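Local coordinates for protein dipeptidase (PDB 3PEB) that probably acts as a manganese-dependent hydrolase of the M24B peptidase family, and is represented here by its N-terminal, creatinase/prolidase-type domain, at residues A[11-16]-A[99-104]; A[46-51]-A[86-91]; A[27-32]-A[128-133]. All blocks are in the same frame, centred on the assembly; numbering follows the deposited sequence. Where two conformers were deposited one is given.

Contact 1: residues A[11-16]-A[99-104]; sequences RHFLNE and IIYAEF
Phe-13 drives the edge of its ring into the face of Tyr-101 in a T-shaped stack. The ring planes stand at 79° to each other, with centroids 5.0 Å apart. Phe-13 CE1 sits 3.6 Å above the Tyr-101 plane, over the centre of that ring. CE1 is nearly equidistant from several phenol carbons, with Tyr-101 CE2 and CD2 both at 3.7 Å, while Phe-13 CZ also approaches Tyr-101 CE2, at 3.8 Å. The second contact is a plain methyl contact, with Leu-14 CD2 lying 3.9 Å from Tyr-101 CD1 as the two side chains run past one another in opposite directions.

Behind these atoms, torsions and neighbours set the geometry. Phe-13 extends its CG opposite the backbone N (chi1 172°), which carries the ring from the flank of helix 6-16 to Tyr-101. The same phenyl ring also stacks with Phe-129, so it has two aromatic neighbours. Leu-14 leans on Ala-22 and Ser-19. Tyr-101 points from its strand toward the helix, and its backbone is hydrogen-bonded to Leu-21 and Ile-23 of strand 21-24; on the other flank of strand 96-102, Ile-100 and Ala-102 bond to strand 122-125. The contact thus joins the first helix of the domain to one face of its mixed central sheet, Leu-14 and Tyr-101 being the closest CA pair at 7.8 Å.

The surface buried between the segments is a modest 145 Å². With no hydrogen bond across it, the contact probably rests on dispersion and on the weak electrostatics of an edge-to-face pair, in which the slightly positive C-H rim of Phe-13 meets the electron-rich face of Tyr-101.

Contact 2: residues A[46-51]-A[86-91]; sequences FLFVYE and QKIKAG. With EDO (1,2-ethanediol), chain C; EDO (1,2-ethanediol), chain H.
The rings of Phe-46 and Phe-48 each receive one methyl group of Ile-88, and in both cases the methyl comes in on a slant. Ile-88 CD1 lies 3.8 Å from Phe-46 CD2, and Ile-88 CG2 lies 3.7 Å from Phe-48 CZ. Each phenylalanine side chain crosses that of Ile-88 at about a right angle. The branched side chain thus serves two rings at once: with CG1 opposite the carbonyl carbon (chi1 -67°), the CG1-CD1 arm goes to Phe-46, while CG2 is directed at Phe-48.

The two phenylalanines are two residues apart on strand 46-50, so both bonds to CB leave the same sheet face, the one that helix 84-91 covers. This is the helix-on-sheet layering of the creatinase/prolidase N-terminal domain. Val-49, on the other side of the strand, packs on helix 6-16. All three touching residues are buried. Phe-58 of the adjacent antiparallel strand touches both Phe-48 and Ile-88, and Leu-107 lies against Phe-46.

At its C-terminal end the helix meets a bound 1,2-ethanediol, probably from the crystallisation liquor. The diol donates to the carbonyl Gly-91 O through its O2 at 3.1 Å and its O1 at 3.3 Å. Further along strand 46-50, Tyr-50 OH is hydrogen-bonded to Ser-94 O, just past the helix.

Contact 3: residues A[27-32]-A[128-133]; sequences PVTVNY and PFIHKM
Thr-29 OG1 is hydrogen-bonded to the carboxylate oxygen Glu-103 OE2, while Glu-103 OE1 takes up the backbone N-H groups of Ser-25 and Asp-26, so three bonds hold this buried carboxylate at the N-terminal end of helix 27-34, two of them from the residues just before it. The methyl branch of the same threonine faces Ile-130. In Thr-29 the first torsion (chi1 -48°) places OG1 beside its own backbone N and sends CG2 in the opposite direction from that N. Thr-29 and Ile-130 then reach toward each other tip to tip: Thr-29 CG2 is 3.8 Å from Ile-130 CD1 and 3.9 Å from Ile-130 CG2. Their CA atoms, 7.6 Å apart, are the nearest pair across the contact.

Here two helices of the creatinase/prolidase N-terminal domain, far apart in sequence, meet: 27-34 early in the chain and 127-133 at its modelled end. Thr-29 also touches Val-24 of the central sheet, and Ile-130 and Met-133 rest on Ile-10 of helix 6-16, which makes a third partner in this layer.

One turn further on, Tyr-32 meets Met-133, a selenomethionine. Tyr-32 CE2 is 3.9 Å from the terminal methyl Met-133 CE, and Tyr-32 OH is 3.6 Å from Met-133 CB. The selenomethionine chain bends at its last torsion (chi3 78°), turning CE back to the phenol. Lys-6 and Arg-134 both make cation-pi interactions with the Tyr-32 ring.

Contacts 1 and 3, with centres about 12 Å apart, are coupled directly by the Thr-29 to Glu-103 bond (OG1 to OE2, 2.7 Å) and by Phe-13 CD2, which comes within 3.4 Å of Phe-129 CD1. Contact 2 is more remote, its centre about 15 Å from that of contact 1 and about 19 Å from that of contact 3, but Asn-15 ND2 probably bonds to Glu-51 OE2 at 2.9 Å. Along the chain, contact 2 is nested within the loops closed by both others. A bound sodium ion, about 12 Å from the Ile-88 side chain, is too far to take part; in M24 peptidases the catalytic metal site lies in the C-terminal domain, which this fragment lacks.

Contact 1: residues A[11-16]-A[99-104]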
loop_
_atom_site.group_PDB
_atom_site.type_symbol
_atom_site.label_atom_id
_atom_site.label_comp_id
_atom_site.label_asym_id
_atom_site.label_seq_id
_atom_site.Cartn_x
_atom_site.Cartn_y
_atom_site.Cartn_z
ATOM N N ARG A 11 -9.626 7.144 0.712
ATOM C CA ARG A 11 -9.767 7.503 2.127
ATOM C C ARG A 11 -11.243 7.619 2.556
ATOM O O ARG A 11 -11.591 7.218 3.664
ATOM C CB ARG A 11 -8.991 8.784 2.457
ATOM C CG ARG A 11 -7.448 8.583 2.475
ATOM C CD ARG A 11 -6.720 9.830 2.972
ATOM N NE ARG A 11 -6.664 10.822 1.908
ATOM C CZ ARG A 11 -5.644 11.007 1.078
ATOM N NH1 ARG A 11 -4.518 10.318 1.189
ATOM N NH2 ARG A 11 -5.739 11.933 0.135
ATOM N N HIS A 12 -12.112 8.124 1.676
ATOM C CA HIS A 12 -13.551 8.212 1.976
ATOM C C HIS A 12 -14.131 6.805 2.162
ATOM O O HIS A 12 -14.916 6.550 3.079
ATOM C CB HIS A 12 -14.288 8.980 0.849
ATOM C CG HIS A 12 -15.773 9.081 1.036
ATOM N ND1 HIS A 12 -16.370 10.125 1.711
ATOM C CD2 HIS A 12 -16.787 8.280 0.619
ATOM C CE1 HIS A 12 -17.684 9.958 1.715
ATOM N NE2 HIS A 12 -17.961 8.838 1.071
ATOM N N PHE A 13 -13.760 5.903 1.264
ATOM C CA PHE A 13 -14.192 4.516 1.344
ATOM C C PHE A 13 -13.732 3.859 2.646
ATOM O O PHE A 13 -14.528 3.180 3.308
ATOM C CB PHE A 13 -13.657 3.732 0.146
ATOM C CG PHE A 13 -13.891 2.256 0.253
ATOM C CD1 PHE A 13 -12.967 1.448 0.856
ATOM C CD2 PHE A 13 -15.080 1.689 -0.202
ATOM C CE1 PHE A 13 -13.189 0.050 0.961
ATOM C CE2 PHE A 13 -15.314 0.314 -0.099
ATOM C CZ PHE A 13 -14.363 -0.499 0.497
ATOM N N LEU A 14 -12.463 4.078 3.019
ATOM C CA LEU A 14 -11.940 3.520 4.269
ATOM C C LEU A 14 -12.762 4.020 5.459
ATOM O O LEU A 14 -13.195 3.235 6.342
ATOM C CB LEU A 14 -10.457 3.867 4.460
ATOM C CG LEU A 14 -9.460 3.243 3.484
ATOM C CD1 LEU A 14 -8.023 3.812 3.705
ATOM C CD2 LEU A 14 -9.530 1.700 3.702
ATOM N N ASN A 15 -12.989 5.329 5.470
ATOM C CA ASN A 15 -13.702 5.964 6.546
ATOM C C ASN A 15 -15.133 5.437 6.673
ATOM O O ASN A 15 -15.563 5.130 7.755
ATOM C CB ASN A 15 -13.669 7.492 6.345
ATOM C CG ASN A 15 -14.439 8.231 7.408
ATOM O OD1 ASN A 15 -15.557 8.641 7.168
ATOM N ND2 ASN A 15 -13.869 8.347 8.601
ATOM N N GLU A 16 -15.854 5.334 5.561
ATOM C CA GLU A 16 -17.200 4.742 5.539
ATOM C C GLU A 16 -17.227 3.317 6.145
ATOM O O GLU A 16 -18.222 2.903 6.742
ATOM C CB GLU A 16 -17.679 4.577 4.104
ATOM C CG GLU A 16 -18.225 5.762 3.384
ATOM C CD GLU A 16 -18.884 5.318 2.062
ATOM O OE1 GLU A 16 -18.155 4.815 1.154
ATOM O OE2 GLU A 16 -20.115 5.430 1.955
ATOM N N ILE A 99 -9.176 -2.795 11.134
ATOM C CA ILE A 99 -9.650 -3.280 9.848
ATOM C C ILE A 99 -8.781 -2.714 8.734
ATOM O O ILE A 99 -8.624 -1.482 8.610
ATOM C CB ILE A 99 -11.118 -2.904 9.599
ATOM C CG1 ILE A 99 -12.021 -3.429 10.725
ATOM C CG2 ILE A 99 -11.557 -3.421 8.237
ATOM C CD1 ILE A 99 -13.447 -2.947 10.674
ATOM N N ILE A 100 -8.192 -3.609 7.937
ATOM C CA ILE A 100 -7.293 -3.219 6.868
ATOM C C ILE A 100 -7.828 -3.726 5.548
ATOM O O ILE A 100 -8.164 -4.914 5.436
ATOM C CB ILE A 100 -5.886 -3.785 7.099
ATOM C CG1 ILE A 100 -5.323 -3.266 8.423
ATOM C CG2 ILE A 100 -4.938 -3.451 5.929
ATOM C CD1 ILE A 100 -4.032 -3.927 8.845
ATOM N N TYR A 101 -7.893 -2.850 4.538
ATOM C CA TYR A 101 -8.336 -3.264 3.213
ATOM C C TYR A 101 -7.125 -3.603 2.336
ATOM O O TYR A 101 -6.142 -2.894 2.350
ATOM C CB TYR A 101 -9.225 -2.206 2.541
ATOM C CG TYR A 101 -10.669 -2.361 2.949
ATOM C CD1 TYR A 101 -11.128 -1.830 4.149
ATOM C CD2 TYR A 101 -11.560 -3.092 2.161
ATOM C CE1 TYR A 101 -12.444 -2.010 4.546
ATOM C CE2 TYR A 101 -12.867 -3.274 2.537
ATOM C CZ TYR A 101 -13.313 -2.727 3.737
ATOM O OH TYR A 101 -14.603 -2.918 4.122
ATOM N N ALA A 102 -7.230 -4.681 1.562
ATOM C CA ALA A 102 -6.162 -5.094 0.654
ATOM C C ALA A 102 -6.770 -5.724 -0.590
ATOM O O ALA A 102 -7.956 -6.095 -0.608
ATOM C CB ALA A 102 -5.173 -6.062 1.359
ATOM N N GLU A 103 -5.983 -5.805 -1.658
ATOM C CA GLU A 103 -6.522 -6.261 -2.932
ATOM C C GLU A 103 -6.392 -7.785 -3.034
ATOM O O GLU A 103 -5.354 -8.279 -3.457
ATOM C CB GLU A 103 -5.793 -5.607 -4.096
ATOM C CG GLU A 103 -5.900 -4.076 -4.124
ATOM C CD GLU A 103 -5.106 -3.483 -5.258
ATOM O OE1 GLU A 103 -3.890 -3.254 -5.040
ATOM O OE2 GLU A 103 -5.683 -3.283 -6.371
ATOM N N PHE A 104 -7.458 -8.493 -2.694
ATOM C CA PHE A 104 -7.410 -9.963 -2.584
ATOM C C PHE A 104 -7.229 -10.653 -3.928
ATOM O O PHE A 104 -6.744 -11.777 -3.956
ATOM C CB PHE A 104 -8.662 -10.520 -1.922
ATOM C CG PHE A 104 -8.751 -10.296 -0.413
ATOM C CD1 PHE A 104 -7.846 -9.509 0.291
ATOM C CD2 PHE A 104 -9.794 -10.897 0.294
ATOM C CE1 PHE A 104 -7.988 -9.335 1.670
ATOM C CE2 PHE A 104 -9.937 -10.717 1.649
ATOM C CZ PHE A 104 -9.053 -9.920 2.336
#

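Contact 2: residues A[46-51]-A[86-91]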
loop_
_atom_site.group_PDB
_atom_site.type_symbol
_atom_site.label_atom_id
_atom_site.label_comp_id
_atom_site.label_asym_id
_atom_site.label_seq_id
_atom_site.Cartn_x
_atom_site.Cartn_y
_atom_site.Cartn_z
ATOM N N PHE A 46 4.343 -1.874 -1.962
ATOM C CA PHE A 46 3.035 -1.623 -1.349
ATOM C C PHE A 46 2.837 -0.119 -1.201
ATOM O O PHE A 46 3.734 0.581 -0.735
ATOM C CB PHE A 46 2.933 -2.227 0.044
ATOM C CG PHE A 46 3.043 -3.720 0.080
ATOM C CD1 PHE A 46 2.026 -4.518 -0.380
ATOM C CD2 PHE A 46 4.186 -4.331 0.597
ATOM C CE1 PHE A 46 2.141 -5.923 -0.337
ATOM C CE2 PHE A 46 4.299 -5.733 0.651
ATOM C CZ PHE A 46 3.273 -6.511 0.155
ATOM N N LEU A 47 1.648 0.353 -1.580
ATOM C CA LEU A 47 1.233 1.711 -1.280
ATOM C C LEU A 47 0.298 1.639 -0.091
ATOM O O LEU A 47 -0.758 0.979 -0.141
ATOM C CB LEU A 47 0.544 2.344 -2.481
ATOM C CG LEU A 47 -0.116 3.718 -2.269
ATOM C CD1 LEU A 47 0.972 4.784 -2.140
ATOM C CD2 LEU A 47 -1.083 4.005 -3.443
ATOM N N PHE A 48 0.679 2.349 0.960
ATOM C CA PHE A 48 -0.085 2.385 2.216
ATOM C C PHE A 48 -0.901 3.670 2.254
ATOM O O PHE A 48 -0.346 4.758 2.421
ATOM C CB PHE A 48 0.888 2.296 3.412
ATOM C CG PHE A 48 1.674 1.035 3.447
ATOM C CD1 PHE A 48 1.086 -0.141 3.873
ATOM C CD2 PHE A 48 3.018 1.004 3.038
ATOM C CE1 PHE A 48 1.800 -1.349 3.887
ATOM C CE2 PHE A 48 3.746 -0.203 3.039
ATOM C CZ PHE A 48 3.175 -1.367 3.467
ATOM N N VAL A 49 -2.215 3.551 2.024
ATOM C CA VAL A 49 -3.105 4.673 2.042
ATOM C C VAL A 49 -3.854 4.676 3.372
ATOM O O VAL A 49 -4.844 3.973 3.557
ATOM C CB VAL A 49 -4.109 4.701 0.839
ATOM C CG1 VAL A 49 -4.874 6.037 0.857
ATOM C CG2 VAL A 49 -3.369 4.504 -0.502
ATOM N N TYR A 50 -3.340 5.454 4.307
ATOM C CA TYR A 50 -4.005 5.654 5.584
ATOM C C TYR A 50 -5.268 6.499 5.493
ATOM O O TYR A 50 -5.379 7.435 4.682
ATOM C CB TYR A 50 -3.059 6.277 6.583
ATOM C CG TYR A 50 -1.977 5.349 7.099
ATOM C CD1 TYR A 50 -2.240 4.431 8.119
ATOM C CD2 TYR A 50 -0.686 5.388 6.572
ATOM C CE1 TYR A 50 -1.267 3.596 8.600
ATOM C CE2 TYR A 50 0.308 4.575 7.055
ATOM C CZ TYR A 50 0.013 3.654 8.056
ATOM O OH TYR A 50 0.993 2.858 8.567
ATOM N N GLU A 51 -6.209 6.190 6.377
ATOM C CA GLU A 51 -7.464 6.903 6.462
ATOM C C GLU A 51 -7.236 8.367 6.898
ATOM O O GLU A 51 -7.852 9.286 6.334
ATOM C CB GLU A 51 -8.358 6.202 7.466
ATOM C CG GLU A 51 -9.719 6.830 7.681
ATOM C CD GLU A 51 -10.433 6.292 8.905
ATOM O OE1 GLU A 51 -9.799 5.708 9.808
ATOM O OE2 GLU A 51 -11.641 6.491 8.984
ATOM N N GLN A 86 10.481 -6.709 7.789
ATOM C CA GLN A 86 11.109 -5.966 8.866
ATOM C C GLN A 86 11.251 -4.483 8.510
ATOM O O GLN A 86 11.017 -3.608 9.335
ATOM C CB GLN A 86 12.473 -6.568 9.202
ATOM C CG GLN A 86 12.380 -7.990 9.790
ATOM C CD GLN A 86 13.720 -8.515 10.321
ATOM O OE1 GLN A 86 14.777 -8.342 9.691
ATOM N NE2 GLN A 86 13.677 -9.163 11.479
ATOM N N LYS A 87 11.641 -4.195 7.279
ATOM C CA LYS A 87 11.773 -2.783 6.853
ATOM C C LYS A 87 10.444 -2.029 6.887
ATOM O O LYS A 87 10.376 -0.886 7.365
ATOM C CB LYS A 87 12.360 -2.713 5.455
ATOM C CG LYS A 87 12.995 -1.384 5.149
ATOM C CD LYS A 87 14.404 -1.285 5.780
ATOM C CE LYS A 87 14.983 0.125 5.586
ATOM N NZ LYS A 87 15.678 0.295 4.264
ATOM N N ILE A 88 9.382 -2.665 6.395
ATOM C CA ILE A 88 8.042 -2.048 6.466
ATOM C C ILE A 88 7.662 -1.728 7.911
ATOM O O ILE A 88 7.260 -0.596 8.240
ATOM C CB ILE A 88 6.978 -2.938 5.806
ATOM C CG1 ILE A 88 7.201 -3.024 4.294
ATOM C CG2 ILE A 88 5.571 -2.413 6.094
ATOM C CD1 ILE A 88 6.474 -4.223 3.613
ATOM N N LYS A 89 7.812 -2.726 8.785
ATOM C CA LYS A 89 7.479 -2.586 10.184
ATOM C C LYS A 89 8.266 -1.460 10.830
ATOM O O LYS A 89 7.718 -0.744 11.638
ATOM C CB LYS A 89 7.795 -3.880 10.937
ATOM C CG LYS A 89 7.476 -3.884 12.427
ATOM C CD LYS A 89 6.001 -3.918 12.669
ATOM C CE LYS A 89 5.675 -4.133 14.157
ATOM N NZ LYS A 89 4.192 -4.389 14.266
ATOM N N ALA A 90 9.560 -1.355 10.520
ATOM C CA ALA A 90 10.416 -0.329 11.095
ATOM C C ALA A 90 10.085 1.058 10.526
ATOM O O ALA A 90 10.241 2.072 11.218
ATOM C CB ALA A 90 11.909 -0.673 10.864
ATOM N N GLY A 91 9.606 1.110 9.289
ATOM C CA GLY A 91 9.335 2.400 8.638
ATOM C C GLY A 91 7.958 3.010 8.880
ATOM O O GLY A 91 7.801 4.231 8.795
HETATM C C1 EDO C . 7.428 6.166 5.544
HETATM O O1 EDO C . 6.686 6.489 6.728
HETATM C C2 EDO C . 8.872 6.632 5.669
HETATM O O2 EDO C . 9.470 5.914 6.750
HETATM C C1 EDO H . 4.946 -0.448 14.742
HETATM O O1 EDO H . 3.710 0.202 15.061
HETATM C C2 EDO H . 5.424 0.069 13.397
HETATM O O2 EDO H . 6.758 0.607 13.447
#

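Contact 3: residues A[27-32]-A[128-133]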
loop_
_atom_site.group_PDB
_atom_site.type_symbol
_atom_site.label_atom_id
_atom_site.label_comp_id
_atom_site.label_asym_id
_atom_site.label_seq_id
_atom_site.Cartn_x
_atom_site.Cartn_y
_atom_site.Cartn_z
ATOM N N PRO A 27 0.350 -3.279 -9.201
ATOM C CA PRO A 27 1.023 -2.153 -9.865
ATOM C C PRO A 27 0.118 -1.306 -10.739
ATOM O O PRO A 27 0.304 -0.078 -10.845
ATOM C CB PRO A 27 2.116 -2.846 -10.720
ATOM C CG PRO A 27 2.401 -4.126 -9.943
ATOM C CD PRO A 27 1.023 -4.570 -9.492
ATOM N N VAL A 28 -0.883 -1.929 -11.340
ATOM C CA VAL A 28 -1.862 -1.198 -12.152
ATOM C C VAL A 28 -2.646 -0.205 -11.267
ATOM O O VAL A 28 -2.845 0.959 -11.644
ATOM C CB VAL A 28 -2.794 -2.178 -12.887
ATOM C CG1 VAL A 28 -3.892 -1.434 -13.624
ATOM C CG2 VAL A 28 -1.966 -3.070 -13.876
ATOM N N THR A 29 -3.048 -0.643 -10.082
ATOM C CA THR A 29 -3.767 0.219 -9.121
ATOM C C THR A 29 -2.858 1.306 -8.564
ATOM O O THR A 29 -3.306 2.465 -8.408
ATOM C CB THR A 29 -4.351 -0.589 -7.942
ATOM O OG1 THR A 29 -5.052 -1.739 -8.440
ATOM C CG2 THR A 29 -5.282 0.266 -7.039
ATOM N N VAL A 30 -1.591 0.962 -8.243
ATOM C CA VAL A 30 -0.671 1.983 -7.768
ATOM C C VAL A 30 -0.563 3.106 -8.818
ATOM O O VAL A 30 -0.657 4.278 -8.493
ATOM C CB VAL A 30 0.713 1.419 -7.418
ATOM C CG1 VAL A 30 1.678 2.559 -7.128
ATOM C CG2 VAL A 30 0.643 0.478 -6.187
ATOM N N ASN A 31 -0.345 2.744 -10.076
ATOM C CA ASN A 31 -0.252 3.731 -11.160
ATOM C C ASN A 31 -1.555 4.516 -11.318
ATOM O O ASN A 31 -1.553 5.747 -11.473
ATOM C CB ASN A 31 0.149 3.041 -12.479
ATOM C CG ASN A 31 0.423 4.033 -13.605
ATOM O OD1 ASN A 31 1.105 5.028 -13.421
ATOM N ND2 ASN A 31 -0.118 3.751 -14.776
ATOM N N TYR A 32 -2.674 3.810 -11.263
ATOM C CA TYR A 32 -3.988 4.454 -11.359
ATOM C C TYR A 32 -4.181 5.535 -10.286
ATOM O O TYR A 32 -4.580 6.654 -10.604
ATOM C CB TYR A 32 -5.095 3.399 -11.287
ATOM C CG TYR A 32 -6.486 3.960 -11.174
ATOM C CD1 TYR A 32 -7.096 4.604 -12.251
ATOM C CD2 TYR A 32 -7.191 3.856 -9.983
ATOM C CE1 TYR A 32 -8.380 5.128 -12.133
ATOM C CE2 TYR A 32 -8.468 4.369 -9.854
ATOM C CZ TYR A 32 -9.061 5.010 -10.926
ATOM O OH TYR A 32 -10.343 5.508 -10.785
ATOM N N PRO A 128 -13.137 -5.078 -5.083
ATOM C CA PRO A 128 -14.400 -4.616 -5.659
ATOM C C PRO A 128 -14.497 -3.078 -5.759
ATOM O O PRO A 128 -14.920 -2.547 -6.793
ATOM C CB PRO A 128 -15.445 -5.185 -4.700
ATOM C CG PRO A 128 -14.809 -6.461 -4.185
ATOM C CD PRO A 128 -13.358 -6.059 -4.000
ATOM N N PHE A 129 -14.040 -2.380 -4.726
ATOM C CA PHE A 129 -14.025 -0.932 -4.772
ATOM C C PHE A 129 -13.109 -0.394 -5.877
ATOM O O PHE A 129 -13.501 0.552 -6.607
ATOM C CB PHE A 129 -13.674 -0.330 -3.433
ATOM C CG PHE A 129 -13.783 1.176 -3.429
ATOM C CD1 PHE A 129 -15.018 1.775 -3.603
ATOM C CD2 PHE A 129 -12.657 1.981 -3.325
ATOM C CE1 PHE A 129 -15.143 3.176 -3.640
ATOM C CE2 PHE A 129 -12.786 3.388 -3.359
ATOM C CZ PHE A 129 -14.019 3.960 -3.517
ATOM N N ILE A 130 -11.930 -1.004 -6.052
ATOM C CA ILE A 130 -11.030 -0.561 -7.110
ATOM C C ILE A 130 -11.717 -0.691 -8.482
ATOM O O ILE A 130 -11.659 0.241 -9.286
ATOM C CB ILE A 130 -9.662 -1.276 -7.087
ATOM C CG1 ILE A 130 -8.900 -0.996 -5.776
ATOM C CG2 ILE A 130 -8.811 -0.892 -8.312
ATOM C CD1 ILE A 130 -8.753 0.453 -5.389
ATOM N N HIS A 131 -12.381 -1.822 -8.741
ATOM C CA HIS A 131 -13.117 -1.987 -10.000
ATOM C C HIS A 131 -14.221 -0.928 -10.151
ATOM O O HIS A 131 -14.396 -0.357 -11.228
ATOM C CB HIS A 131 -13.701 -3.401 -10.113
ATOM C CG HIS A 131 -12.669 -4.471 -10.306
ATOM N ND1 HIS A 131 -11.546 -4.295 -11.088
ATOM C CD2 HIS A 131 -12.609 -5.743 -9.844
ATOM C CE1 HIS A 131 -10.823 -5.404 -11.073
ATOM N NE2 HIS A 131 -11.452 -6.300 -10.333
ATOM N N LYS A 132 -14.945 -0.658 -9.068
ATOM C CA LYS A 132 -16.011 0.349 -9.062
ATOM C C LYS A 132 -15.460 1.733 -9.452
ATOM O O LYS A 132 -16.072 2.450 -10.247
ATOM C CB LYS A 132 -16.643 0.420 -7.676
ATOM C CG LYS A 132 -18.001 1.072 -7.587
ATOM C CD LYS A 132 -18.577 0.927 -6.160
ATOM C CE LYS A 132 -20.115 0.999 -6.134
ATOM N NZ LYS A 132 -20.614 2.385 -6.373
HETATM N N MSE A 133 -14.291 2.089 -8.912
HETATM C CA MSE A 133 -13.676 3.380 -9.220
HETATM C C MSE A 133 -13.411 3.543 -10.709
HETATM O O MSE A 133 -13.479 4.652 -11.234
HETATM C CB MSE A 133 -12.349 3.556 -8.481
HETATM C CG MSE A 133 -12.484 3.857 -7.026
HETATM SE SE MSE A 133 -10.707 4.191 -6.262
HETATM C CE MSE A 133 -10.494 6.008 -6.931
#